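Local coordinates for putative diflavin flavoprotein A 3 (Nostoc sp., PDB 3FNI) that probably serves, as the flavodoxin-like domain of a larger modular protein, in electron transfer from NADH to oxygen, which is reduced to water, at residues T141-G144 against Q145-T148; P128-N131 against T132-L135; S108-N112 against L113-T117; R51-V54 against G55-G59. All blocks are in the same frame, centred on the assembly; numbering follows the deposited sequence.

Along the chain the order is contact 4, contact 3, contact 2, contact 1. Contacts 4 and 3 are the ends of helices 47-55 and 103-112, where the chain turns into strands 57-63 and 116-117 of the same parallel sheet; their centres are about 16 Å apart. Contacts 2 and 1 follow on the C-terminal helix 130-152, the first at its start and the second further along, centres about 19 Å apart. Contact 1 meets both junctions directly, Trp146 packing on Thr116 and on Thr58, whereas contact 2 lies about 28 Å from contact 4, centre to centre, across the middle of the chain. Together they mark how helices join and pack on the sheet of this flavodoxin-like domain.

Contact 1 of 4, residues T141-G144 against Q145-T148; sequences TDLG and QWVT
Gln145 lies back over the preceding turn of the helix, toward Thr141 and Asp142. Its CB is 3.5 Å from Thr141 O, the carbonyl oxygen that also takes the Gln145 backbone N-H. Gln145 CG, set beside the backbone N (chi1 -63°), comes closer still, 3.1 Å from Thr141 O. Beyond it Gln145 CD rests on the Thr141 methyl, 3.9 Å from Thr141 CG2, and OE1 ends near both that methyl and Asp142. A water sits 2.5 Å from Gln145 OE1 and 2.6 Å from Asp142 OD1, spacing the two oxygens, although it has more acceptors nearby than protons to give them. This turn belongs to helix 130-152, the C-terminal helix of the flavodoxin-like domain. Its inner side carries Leu143, Trp146 and Val147 against the sheet; Leu143 CD1 is 4.3 Å from Trp146 CE3, placed obliquely to the indole, and Leu143 also touches Val61. Thr141 OG1 turns elsewhere, bonding to Gly28 O and Glu137. Gly144 O is gripped twice, by Thr148 N and by Thr148 OG1 at 3.0 Å, from opposite faces of its carbonyl plane. A valine in place of Thr148 would probably leave Gly144 O with the backbone N-H but without the hydroxyl on its other face.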
loop_
_atom_site.group_PDB
_atom_site.type_symbol
_atom_site.label_atom_id
_atom_site.label_comp_id
_atom_site.label_asym_id
_atom_site.label_seq_id
_atom_site.Cartn_x
_atom_site.Cartn_y
_atom_site.Cartn_z
ATOM N N THR A 141 -1.381 -11.285 -4.118
ATOM C CA THR A 141 -1.221 -12.657 -3.669
ATOM C C THR A 141 0.169 -12.844 -3.076
ATOM O O THR A 141 0.316 -13.406 -1.995
ATOM C CB THR A 141 -1.404 -13.635 -4.840
ATOM O OG1 THR A 141 -2.768 -13.604 -5.271
ATOM C CG2 THR A 141 -1.040 -15.045 -4.430
ATOM N N ASP A 142 1.184 -12.366 -3.793
ATOM C CA ASP A 142 2.563 -12.480 -3.342
ATOM C C ASP A 142 2.754 -11.919 -1.941
ATOM O O ASP A 142 3.396 -12.545 -1.103
ATOM C CB ASP A 142 3.503 -11.751 -4.308
ATOM C CG ASP A 142 3.802 -12.557 -5.552
ATOM O OD1 ASP A 142 3.072 -13.538 -5.821
ATOM O OD2 ASP A 142 4.764 -12.204 -6.270
ATOM N N LEU A 143 2.204 -10.733 -1.699
ATOM C CA LEU A 143 2.318 -10.091 -0.400
ATOM C C LEU A 143 1.549 -10.886 0.637
ATOM O O LEU A 143 2.015 -11.072 1.755
ATOM C CB LEU A 143 1.773 -8.661 -0.459
ATOM C CG LEU A 143 1.856 -7.887 0.863
ATOM C CD1 LEU A 143 3.309 -7.841 1.346
ATOM C CD2 LEU A 143 1.297 -6.462 0.674
ATOM N N GLY A 144 0.363 -11.352 0.254
ATOM C CA GLY A 144 -0.456 -12.140 1.157
ATOM C C GLY A 144 0.266 -13.411 1.571
ATOM O O GLY A 144 0.170 -13.831 2.723
ATOM N N GLN A 145 0.986 -14.020 0.629
ATOM C CA GLN A 145 1.732 -15.243 0.913
ATOM C C GLN A 145 2.912 -14.921 1.819
ATOM O O GLN A 145 3.236 -15.685 2.724
ATOM C CB GLN A 145 2.238 -15.885 -0.384
ATOM C CG GLN A 145 1.128 -16.346 -1.328
ATOM C CD GLN A 145 1.660 -17.063 -2.557
ATOM O OE1 GLN A 145 2.339 -16.470 -3.391
ATOM N NE2 GLN A 145 1.358 -18.349 -2.667
ATOM N N TRP A 146 3.551 -13.783 1.569
ATOM C CA TRP A 146 4.683 -13.362 2.372
ATOM C C TRP A 146 4.219 -13.154 3.815
ATOM O O TRP A 146 4.867 -13.618 4.753
ATOM C CB TRP A 146 5.271 -12.070 1.812
ATOM C CG TRP A 146 6.460 -11.583 2.571
ATOM C CD1 TRP A 146 7.772 -11.908 2.351
ATOM C CD2 TRP A 146 6.450 -10.690 3.693
ATOM N NE1 TRP A 146 8.577 -11.269 3.267
ATOM C CE2 TRP A 146 7.791 -10.515 4.100
ATOM C CE3 TRP A 146 5.435 -10.019 4.392
ATOM C CZ2 TRP A 146 8.145 -9.700 5.176
ATOM C CZ3 TRP A 146 5.786 -9.207 5.465
ATOM C CH2 TRP A 146 7.132 -9.054 5.844
ATOM N N VAL A 147 3.093 -12.460 3.984
ATOM C CA VAL A 147 2.521 -12.204 5.309
ATOM C C VAL A 147 2.250 -13.531 6.024
ATOM O O VAL A 147 2.571 -13.696 7.207
ATOM C CB VAL A 147 1.185 -11.404 5.206
ATOM C CG1 VAL A 147 0.473 -11.372 6.560
ATOM C CG2 VAL A 147 1.464 -9.978 4.734
ATOM N N THR A 148 1.654 -14.478 5.307
ATOM C CA THR A 148 1.358 -15.782 5.893
ATOM C C THR A 148 2.641 -16.461 6.373
ATOM O O THR A 148 2.706 -16.934 7.508
ATOM C CB THR A 148 0.650 -16.700 4.889
ATOM O OG1 THR A 148 -0.578 -16.091 4.480
ATOM C CG2 THR A 148 0.353 -18.061 5.526
HETATM O O HOH W 1 2.617 -16.078 -5.891
#

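Contact 2 of 4, residues P128-N131 against T132-L135; sequences PTEN and TYKL
Thr129 and Thr132 form a capping box at the start of helix 130-152. The Thr129 N-H points almost straight at Thr132 OG1, 3.1 Å from Thr129 N, with an angle of 178° at the hydrogen. Thr129 OG1, for its part, lies between its backbone N and carbonyl carbon (chi1 61°) and accepts a weak bond from Asn131 N; the two threonine side chains cross at about a right angle. Thr132 CG2, on the other branch, packs 3.7 Å from Pro128 CB. Against this cap leans the Tyr133 ring, bracketed from different directions. Pro128 CB approaches obliquely, 3.5 Å from Tyr133 CZ, while Glu130 OE2 lies at the ring edge, near its plane, 4.0 Å from Tyr133 CD2, the carboxylate and ring planes 46° apart. The Tyr133 side chain also touches Arg20 and Leu21 of helix 18-31 and Tyr17 in a loop. A serine in place of Tyr133 would probably open a gap between Pro128 and helix 18-31 and deprive the water at the ring of its phenol partner. That water lies in the ring plane, 2.8 Å from Tyr133 OH, and donates a long, weak bond to Pro128 O.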
loop_
_atom_site.group_PDB
_atom_site.type_symbol
_atom_site.label_atom_id
_atom_site.label_comp_id
_atom_site.label_asym_id
_atom_site.label_seq_id
_atom_site.Cartn_x
_atom_site.Cartn_y
_atom_site.Cartn_z
ATOM N N PRO A 128 -4.684 1.363 -17.761
ATOM C CA PRO A 128 -4.662 -0.020 -17.274
ATOM C C PRO A 128 -5.485 -0.969 -18.133
ATOM O O PRO A 128 -6.579 -0.625 -18.572
ATOM C CB PRO A 128 -5.223 0.099 -15.858
ATOM C CG PRO A 128 -4.836 1.494 -15.458
ATOM C CD PRO A 128 -5.141 2.279 -16.704
ATOM N N THR A 129 -4.941 -2.161 -18.365
ATOM C CA THR A 129 -5.592 -3.206 -19.152
ATOM C C THR A 129 -5.871 -4.367 -18.202
ATOM O O THR A 129 -5.561 -4.282 -17.011
ATOM C CB THR A 129 -4.668 -3.710 -20.274
ATOM O OG1 THR A 129 -3.481 -4.265 -19.696
ATOM C CG2 THR A 129 -4.279 -2.570 -21.199
ATOM N N GLU A 130 -6.448 -5.455 -18.709
ATOM C CA GLU A 130 -6.706 -6.594 -17.835
ATOM C C GLU A 130 -5.394 -7.282 -17.462
ATOM O O GLU A 130 -5.336 -8.008 -16.478
ATOM C CB GLU A 130 -7.686 -7.590 -18.483
ATOM C CG GLU A 130 -9.134 -7.082 -18.533
ATOM C CD GLU A 130 -9.649 -6.578 -17.173
ATOM O OE1 GLU A 130 -10.407 -5.575 -17.155
ATOM O OE2 GLU A 130 -9.303 -7.182 -16.128
ATOM N N ASN A 131 -4.342 -7.048 -18.241
ATOM C CA ASN A 131 -3.032 -7.643 -17.949
ATOM C C ASN A 131 -2.430 -6.867 -16.779
ATOM O O ASN A 131 -1.637 -7.394 -16.003
ATOM C CB ASN A 131 -2.104 -7.523 -19.161
ATOM C CG ASN A 131 -2.526 -8.407 -20.312
ATOM O OD1 ASN A 131 -2.158 -8.163 -21.460
ATOM N ND2 ASN A 131 -3.288 -9.450 -20.011
ATOM N N THR A 132 -2.809 -5.595 -16.691
ATOM C CA THR A 132 -2.378 -4.680 -15.638
ATOM C C THR A 132 -3.010 -5.107 -14.315
ATOM O O THR A 132 -2.335 -5.255 -13.296
ATOM C CB THR A 132 -2.852 -3.244 -15.955
ATOM O OG1 THR A 132 -2.195 -2.785 -17.139
ATOM C CG2 THR A 132 -2.560 -2.295 -14.800
ATOM N N TYR A 133 -4.320 -5.312 -14.347
ATOM C CA TYR A 133 -5.046 -5.708 -13.159
ATOM C C TYR A 133 -4.725 -7.118 -12.728
ATOM O O TYR A 133 -4.856 -7.447 -11.553
ATOM C CB TYR A 133 -6.544 -5.569 -13.389
ATOM C CG TYR A 133 -6.966 -4.144 -13.611
ATOM C CD1 TYR A 133 -6.562 -3.132 -12.733
ATOM C CD2 TYR A 133 -7.778 -3.799 -14.692
ATOM C CE1 TYR A 133 -6.961 -1.818 -12.926
ATOM C CE2 TYR A 133 -8.182 -2.489 -14.894
ATOM C CZ TYR A 133 -7.773 -1.505 -14.012
ATOM O OH TYR A 133 -8.183 -0.208 -14.213
ATOM N N LYS A 134 -4.311 -7.950 -13.680
ATOM C CA LYS A 134 -3.960 -9.330 -13.381
ATOM C C LYS A 134 -2.620 -9.313 -12.661
ATOM O O LYS A 134 -2.337 -10.172 -11.835
ATOM C CB LYS A 134 -3.841 -10.149 -14.668
ATOM C CG LYS A 134 -3.544 -11.621 -14.426
ATOM C CD LYS A 134 -3.129 -12.354 -15.706
ATOM C CE LYS A 134 -4.168 -12.229 -16.821
ATOM N NZ LYS A 134 -5.514 -12.799 -16.476
ATOM N N LEU A 135 -1.798 -8.324 -12.993
ATOM C CA LEU A 135 -0.489 -8.167 -12.383
ATOM C C LEU A 135 -0.672 -7.727 -10.929
ATOM O O LEU A 135 -0.022 -8.257 -10.031
ATOM C CB LEU A 135 0.317 -7.122 -13.154
ATOM C CG LEU A 135 1.720 -6.782 -12.641
ATOM C CD1 LEU A 135 2.643 -7.991 -12.793
ATOM C CD2 LEU A 135 2.270 -5.596 -13.425
HETATM O O HOH W 2 -9.203 0.423 -16.767
#

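Contact 3 of 4, residues S108-N112 against L113-T117; sequences SKFRN and LGLTT
Phe110 O accepts two backbone bonds from the chain leaving the helix, one from Leu113 N at 3.0 Å and one from Leu115 N at 3.4 Å, both weak. Leu113 N is shared, for it also makes a weak bond to Lys109 O. A straighter bond, 3.1 Å with an angle of 156° at the hydrogen, joins Gly114 N to Arg111 O, its donor standing well above the carbonyl plane. Gly114 has positive phi (102°), a conformation in which a side chain would be jammed against the carbonyl oxygen of Leu113; with the bonds from Leu115 N to Phe110 O and from Gly114 N to Arg111 O, both running back into the last helical turn, this is a Schellman motif.

The reversal brings Leu115 back against the helix. Its CG is set beside the backbone N (chi1 -72°), and Leu115 CD2 comes obliquely to the phenyl ring, 3.8 Å from Phe110 CD1, while Leu115 CD1 lies 3.7 Å from Phe110 O. Both side chains reach Val90 of the neighbouring strand, and the Phe110 side chain also touches Ile92 and Leu81, so the turn is closed over by apolar packing on its inner side. Leu113 instead folds along the last turn, Leu113 CG lying 3.2 Å from Lys109 O. Beyond Leu115, Thr116 bonds through its backbone to Gln88 and Val90, entering the parallel sheet at its edge. The arrangement is the helix-to-strand return of a beta-alpha-beta unit, strand 89-93, helix 103-112 and strand 116-117, in the flavodoxin-like fold.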
loop_
_atom_site.group_PDB
_atom_site.type_symbol
_atom_site.label_atom_id
_atom_site.label_comp_id
_atom_site.label_asym_id
_atom_site.label_seq_id
_atom_site.Cartn_x
_atom_site.Cartn_y
_atom_site.Cartn_z
ATOM N N SER A 108 12.396 4.507 -2.052
ATOM C CA SER A 108 13.683 4.568 -1.359
ATOM C C SER A 108 13.557 4.913 0.125
ATOM O O SER A 108 14.384 4.498 0.936
ATOM C CB SER A 108 14.603 5.585 -2.044
ATOM O OG SER A 108 14.863 5.223 -3.393
ATOM N N LYS A 109 12.538 5.680 0.484
ATOM C CA LYS A 109 12.354 6.021 1.883
ATOM C C LYS A 109 12.004 4.778 2.690
ATOM O O LYS A 109 12.456 4.629 3.816
ATOM C CB LYS A 109 11.261 7.073 2.052
ATOM C CG LYS A 109 11.683 8.450 1.611
ATOM C CD LYS A 109 10.664 9.484 2.024
ATOM C CE LYS A 109 11.122 10.872 1.626
ATOM N NZ LYS A 109 10.263 11.924 2.235
ATOM N N PHE A 110 11.212 3.877 2.119
ATOM C CA PHE A 110 10.843 2.673 2.854
ATOM C C PHE A 110 12.009 1.702 2.907
ATOM O O PHE A 110 12.255 1.062 3.932
ATOM C CB PHE A 110 9.623 1.995 2.224
ATOM C CG PHE A 110 8.324 2.670 2.542
ATOM C CD1 PHE A 110 7.774 2.593 3.822
ATOM C CD2 PHE A 110 7.649 3.395 1.561
ATOM C CE1 PHE A 110 6.564 3.226 4.118
ATOM C CE2 PHE A 110 6.441 4.034 1.841
ATOM C CZ PHE A 110 5.893 3.953 3.123
ATOM N N ARG A 111 12.737 1.597 1.805
ATOM C CA ARG A 111 13.882 0.701 1.762
ATOM C C ARG A 111 14.954 1.143 2.755
ATOM O O ARG A 111 15.622 0.309 3.366
ATOM C CB ARG A 111 14.471 0.648 0.350
ATOM C CG ARG A 111 15.748 -0.171 0.273
ATOM C CD ARG A 111 16.136 -0.471 -1.159
ATOM N NE ARG A 111 15.156 -1.333 -1.803
ATOM C CZ ARG A 111 15.210 -1.704 -3.076
ATOM N NH1 ARG A 111 16.204 -1.283 -3.844
ATOM N NH2 ARG A 111 14.276 -2.501 -3.577
ATOM N N ASN A 112 15.113 2.455 2.918
ATOM C CA ASN A 112 16.102 2.987 3.846
ATOM C C ASN A 112 15.704 2.652 5.281
ATOM O O ASN A 112 16.557 2.518 6.155
ATOM C CB ASN A 112 16.229 4.510 3.695
ATOM C CG ASN A 112 17.559 5.047 4.223
ATOM O OD1 ASN A 112 18.620 4.738 3.680
ATOM N ND2 ASN A 112 17.505 5.854 5.284
ATOM N N LEU A 113 14.405 2.516 5.521
ATOM C CA LEU A 113 13.922 2.209 6.860
ATOM C C LEU A 113 14.017 0.731 7.204
ATOM O O LEU A 113 13.699 0.334 8.320
ATOM C CB LEU A 113 12.476 2.686 7.021
ATOM C CG LEU A 113 12.263 4.203 7.004
ATOM C CD1 LEU A 113 10.768 4.511 7.108
ATOM C CD2 LEU A 113 13.007 4.844 8.162
ATOM N N GLY A 114 14.446 -0.083 6.245
ATOM C CA GLY A 114 14.580 -1.503 6.503
ATOM C C GLY A 114 13.481 -2.404 5.972
ATOM O O GLY A 114 13.684 -3.612 5.863
ATOM N N LEU A 115 12.318 -1.849 5.638
ATOM C CA LEU A 115 11.224 -2.677 5.126
ATOM C C LEU A 115 11.615 -3.460 3.880
ATOM O O LEU A 115 12.570 -3.113 3.185
ATOM C CB LEU A 115 9.993 -1.829 4.801
ATOM C CG LEU A 115 9.185 -1.254 5.960
ATOM C CD1 LEU A 115 9.913 -0.058 6.570
ATOM C CD2 LEU A 115 7.822 -0.847 5.440
ATOM N N THR A 116 10.877 -4.525 3.593
ATOM C CA THR A 116 11.176 -5.313 2.404
ATOM C C THR A 116 10.185 -4.930 1.305
ATOM O O THR A 116 9.033 -4.618 1.589
ATOM C CB THR A 116 11.081 -6.830 2.680
ATOM O OG1 THR A 116 9.714 -7.200 2.859
ATOM C CG2 THR A 116 11.854 -7.193 3.934
ATOM N N THR A 117 10.638 -4.928 0.054
ATOM C CA THR A 117 9.754 -4.590 -1.048
ATOM C C THR A 117 8.845 -5.787 -1.281
ATOM O O THR A 117 9.316 -6.885 -1.584
ATOM C CB THR A 117 10.536 -4.288 -2.337
ATOM O OG1 THR A 117 11.063 -5.507 -2.880
ATOM C CG2 THR A 117 11.670 -3.345 -2.043
#

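Contact 4 of 4, residues R51-V54 against G55-G59; sequences RELV and GRCTG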
loop_
_atom_site.group_PDB
_atom_site.type_symbol
_atom_site.label_atom_id
_atom_site.label_comp_id
_atom_site.label_asym_id
_atom_site.label_seq_id
_atom_site.Cartn_x
_atom_site.Cartn_y
_atom_site.Cartn_z
ATOM N N ARG A 51 -1.613 5.675 13.335
ATOM C CA ARG A 51 -0.342 5.102 13.788
ATOM C C ARG A 51 -0.598 3.690 14.303
ATOM O O ARG A 51 0.215 2.790 14.112
ATOM C CB ARG A 51 0.265 5.915 14.937
ATOM C CG ARG A 51 0.731 7.312 14.595
ATOM C CD ARG A 51 1.685 7.836 15.675
ATOM N NE ARG A 51 2.211 9.155 15.340
ATOM C CZ ARG A 51 1.474 10.260 15.286
ATOM N NH1 ARG A 51 0.176 10.209 15.558
ATOM N NH2 ARG A 51 2.029 11.412 14.939
ATOM N N GLU A 52 -1.732 3.521 14.973
ATOM C CA GLU A 52 -2.118 2.236 15.526
ATOM C C GLU A 52 -2.415 1.225 14.444
ATOM O O GLU A 52 -2.116 0.040 14.591
ATOM C CB GLU A 52 -3.371 2.368 16.374
ATOM C CG GLU A 52 -3.189 3.002 17.720
ATOM C CD GLU A 52 -4.393 2.750 18.586
ATOM O OE1 GLU A 52 -5.488 3.259 18.247
ATOM O OE2 GLU A 52 -4.252 2.022 19.592
ATOM N N LEU A 53 -3.042 1.690 13.369
ATOM C CA LEU A 53 -3.388 0.804 12.271
ATOM C C LEU A 53 -2.129 0.295 11.603
ATOM O O LEU A 53 -1.962 -0.908 11.415
ATOM C CB LEU A 53 -4.271 1.530 11.254
ATOM C CG LEU A 53 -4.415 0.921 9.855
ATOM C CD1 LEU A 53 -4.633 -0.586 9.911
ATOM C CD2 LEU A 53 -5.583 1.602 9.178
ATOM N N VAL A 54 -1.247 1.218 11.244
ATOM C CA VAL A 54 0.005 0.845 10.606
ATOM C C VAL A 54 0.747 -0.103 11.534
ATOM O O VAL A 54 1.345 -1.085 11.089
ATOM C CB VAL A 54 0.879 2.086 10.331
ATOM C CG1 VAL A 54 2.261 1.656 9.862
ATOM C CG2 VAL A 54 0.211 2.961 9.271
ATOM N N GLY A 55 0.689 0.201 12.826
ATOM C CA GLY A 55 1.350 -0.613 13.826
ATOM C C GLY A 55 0.917 -2.069 13.867
ATOM O O GLY A 55 1.729 -2.952 14.155
ATOM N N ARG A 56 -0.355 -2.336 13.588
ATOM C CA ARG A 56 -0.825 -3.715 13.617
ATOM C C ARG A 56 -0.910 -4.378 12.242
ATOM O O ARG A 56 -1.480 -5.461 12.110
ATOM C CB ARG A 56 -2.169 -3.811 14.340
ATOM C CG ARG A 56 -3.309 -3.122 13.644
ATOM C CD ARG A 56 -4.622 -3.429 14.350
ATOM N NE ARG A 56 -5.744 -2.712 13.756
ATOM C CZ ARG A 56 -6.266 -2.978 12.562
ATOM N NH1 ARG A 56 -5.783 -3.953 11.807
ATOM N NH2 ARG A 56 -7.276 -2.253 12.118
ATOM N N CYS A 57 -0.336 -3.741 11.224
ATOM C CA CYS A 57 -0.321 -4.320 9.877
ATOM C C CYS A 57 1.014 -5.027 9.638
ATOM O O CYS A 57 2.074 -4.490 9.957
ATOM C CB CYS A 57 -0.532 -3.239 8.803
ATOM S SG CYS A 57 -2.267 -2.647 8.648
ATOM N N THR A 58 0.956 -6.236 9.088
ATOM C CA THR A 58 2.157 -7.012 8.795
ATOM C C THR A 58 2.623 -6.620 7.390
ATOM O O THR A 58 3.815 -6.661 7.086
ATOM C CB THR A 58 1.859 -8.536 8.848
ATOM O OG1 THR A 58 1.239 -8.854 10.100
ATOM C CG2 THR A 58 3.135 -9.352 8.712
ATOM N N GLY A 59 1.668 -6.231 6.547
ATOM C CA GLY A 59 1.974 -5.822 5.185
ATOM C C GLY A 59 1.413 -4.448 4.843
ATOM O O GLY A 59 0.475 -3.982 5.488
#
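A tight helix-to-strand junction carries the chain from the end of helix 47-55 into strand 57-63, with the end of Leu53 reaching both Arg56 and Cys57. The last regular helical bond runs from Gly55 N to Arg51 O, 2.9 Å. After it Arg56, the first residue to depart from helical backbone angles, divides its N-H between Glu52 O and Leu53 O in two weak bonds. Cys57 N then bonds to Val54 O at 3.1 Å, fairly straight at the hydrogen (161°) but with the donor well above the carbonyl plane. This three-residue step, in place of the helical four, takes the chain out of the helix.

One branch of Leu53 carries the side-chain contact. Because its CG lies opposite the backbone N (chi1 163°), CD1 is carried forward past the helix end to the two side chains that follow. Leu53 CD1 comes 3.4 Å from Cys57 SG and sits over one face of the Arg56 guanidinium, displaced toward the rim, 3.8 Å from Arg56 NH2. Arg56 reaches back through an extended chain; Arg56 CG, between the backbone N and the carbonyl carbon (chi1 66°), packs 3.4 Å from Leu53 O. A salt bridge joins NH2 to Asp37, and Leu53 itself touches Asp37 and Val39; the methyl on one face and the salt bridge at NH2 probably limit the turning of the planar group. Val54 packs elsewhere, on Ser83, Val84 and Gln88. Just beyond, the backbones of Thr58 and Gly59 bond to Ser6 and Gly8 of strand 6-11. Strand 35-40, helix 47-55 and strand 57-63 form a beta-alpha-beta crossover that passes strand 6-11, as in the 2-1-3-4-5 strand order of the flavodoxin-like fold.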